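Local atomic coordinates of DinB-like Protein (Bacillus cereus ATCC 10987, PDB entry 3DI5), a protein that is of unknown cellular role but binds a divalent metal ion such as nickel and belongs to the DinB family. Residues A[50-55]-A[84-88]. Residues are numbered along the deposited sequence; the frame is centred on the assembly and turned at random.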
loop_
_atom_site.group_PDB
_atom_site.type_symbol
_atom_site.label_atom_id
_atom_site.label_comp_id
_atom_site.label_asym_id
_atom_site.label_seq_id
_atom_site.Cartn_x
_atom_site.Cartn_y
_atom_site.Cartn_z
ATOM N N ILE A 50 -3.072 4.144 1.828
ATOM C CA ILE A 50 -2.451 2.956 1.189
ATOM C C ILE A 50 -1.130 3.305 0.533
ATOM O O ILE A 50 -0.114 2.589 0.651
ATOM C CB ILE A 50 -3.420 2.368 0.122
ATOM C CG1 ILE A 50 -4.541 1.619 0.827
ATOM C CG2 ILE A 50 -2.703 1.383 -0.882
ATOM C CD1 ILE A 50 -5.790 1.470 -0.008
ATOM N N VAL A 51 -1.137 4.419 -0.158
ATOM C CA VAL A 51 0.057 4.878 -0.801
ATOM C C VAL A 51 1.163 5.137 0.226
ATOM O O VAL A 51 2.286 4.616 0.095
ATOM C CB VAL A 51 -0.244 6.110 -1.647
ATOM C CG1 VAL A 51 1.027 6.601 -2.309
ATOM C CG2 VAL A 51 -1.335 5.778 -2.725
ATOM N N THR A 52 0.827 5.903 1.268
ATOM C CA THR A 52 1.795 6.346 2.256
ATOM C C THR A 52 2.224 5.230 3.178
ATOM O O THR A 52 3.344 5.281 3.719
ATOM C CB THR A 52 1.277 7.531 3.127
ATOM O OG1 THR A 52 0.119 7.127 3.879
ATOM C CG2 THR A 52 0.913 8.679 2.287
ATOM N N ALA A 53 1.355 4.223 3.350
ATOM C CA ALA A 53 1.645 3.065 4.177
ATOM C C ALA A 53 2.873 2.271 3.742
ATOM O O ALA A 53 3.472 1.593 4.579
ATOM C CB ALA A 53 0.401 2.133 4.292
ATOM N N ILE A 54 3.317 2.413 2.472
ATOM C CA ILE A 54 4.445 1.601 1.989
ATOM C C ILE A 54 5.751 2.029 2.699
ATOM O O ILE A 54 6.372 1.198 3.383
ATOM C CB ILE A 54 4.557 1.566 0.425
ATOM C CG1 ILE A 54 3.425 0.717 -0.161
ATOM C CG2 ILE A 54 5.866 0.966 -0.025
ATOM C CD1 ILE A 54 3.135 0.981 -1.654
ATOM N N PRO A 55 6.174 3.305 2.546
ATOM C CA PRO A 55 7.303 3.774 3.356
ATOM C C PRO A 55 7.120 3.755 4.884
ATOM O O PRO A 55 8.119 3.638 5.578
ATOM C CB PRO A 55 7.565 5.196 2.836
ATOM C CG PRO A 55 6.327 5.591 2.085
ATOM C CD PRO A 55 5.700 4.329 1.595
ATOM N N GLY A 84 1.222 8.313 -7.640
ATOM C CA GLY A 84 1.920 8.101 -6.368
ATOM C C GLY A 84 2.102 6.646 -5.981
ATOM O O GLY A 84 3.209 6.237 -5.660
ATOM N N TYR A 85 1.029 5.864 -5.999
ATOM C CA TYR A 85 1.130 4.429 -5.708
ATOM C C TYR A 85 2.089 3.727 -6.687
ATOM O O TYR A 85 2.924 2.941 -6.266
ATOM C CB TYR A 85 -0.228 3.759 -5.787
ATOM C CG TYR A 85 -0.218 2.327 -5.290
ATOM C CD1 TYR A 85 -0.171 2.040 -3.941
ATOM C CD2 TYR A 85 -0.230 1.266 -6.180
ATOM C CE1 TYR A 85 -0.171 0.736 -3.485
ATOM C CE2 TYR A 85 -0.200 -0.028 -5.746
ATOM C CZ TYR A 85 -0.177 -0.295 -4.401
ATOM O OH TYR A 85 -0.170 -1.594 -3.975
ATOM N N ARG A 86 1.964 4.016 -7.979
ATOM C CA ARG A 86 2.800 3.378 -8.989
ATOM C C ARG A 86 4.265 3.685 -8.707
ATOM O O ARG A 86 5.099 2.781 -8.683
ATOM C CB ARG A 86 2.429 3.856 -10.398
ATOM C CG ARG A 86 3.284 3.235 -11.503
ATOM C CD ARG A 86 2.817 3.588 -12.906
ATOM N NE ARG A 86 1.452 3.119 -13.144
ATOM C CZ ARG A 86 0.366 3.892 -13.212
ATOM N NH1 ARG A 86 0.447 5.223 -13.096
ATOM N NH2 ARG A 86 -0.822 3.321 -13.417
ATOM N N LYS A 87 4.541 4.968 -8.478
ATOM C CA LYS A 87 5.892 5.503 -8.253
ATOM C C LYS A 87 6.574 4.856 -7.056
ATOM O O LYS A 87 7.710 4.366 -7.170
ATOM C CB LYS A 87 5.802 7.017 -8.005
ATOM C CG LYS A 87 6.882 7.856 -8.629
ATOM C CD LYS A 87 6.504 9.339 -8.551
ATOM N N VAL A 88 5.888 4.859 -5.915
ATOM C CA VAL A 88 6.484 4.390 -4.671
ATOM C C VAL A 88 6.597 2.862 -4.616
ATOM O O VAL A 88 7.538 2.333 -4.030
ATOM C CB VAL A 88 5.750 4.932 -3.413
ATOM C CG1 VAL A 88 4.430 4.217 -3.177
ATOM C CG2 VAL A 88 6.652 4.800 -2.220
#
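Tyr85 OH is hydrogen-bonded to Gln129 OE1 on helix 118-142, and on the way there its ring passes Ile50, Val51 and Ile54 of helix 43-58. CG stands anti to the backbone N (chi1 -171°), which sends the ring along the flank of helix 43-58 toward helix 118-142. Ile50 CG2 lies 3.7 Å from Tyr85 CE1, and Ile54 CD1 reaches that same ring carbon at 3.8 Å, both approaching obliquely. Val51 CG2 sits at the ring edge near its plane, 3.8 Å from Tyr85 CB. Its other methyl, CG1, rests 3.8 Å from Gly84 C, against bare backbone. The helices run nearly parallel here, 19° apart with axes 9.2 Å from each other, as expected for the second and third helices of the up-down-down-up DinB four-helix bundle. One turn on, the side chains of Ile54 and Val88 interleave, each pointing toward the other's helix, with Ile54 CD1 3.8 Å from Val88 CG1. Pro55 has no N-H to give Val51 O, so the helix kinks, and Ile54 N makes a weak bond to that carbonyl; Val88 CG1 packs 3.9 Å from Val51 O. Beyond Ile50 lies His132, which binds the nickel with His49 and His128.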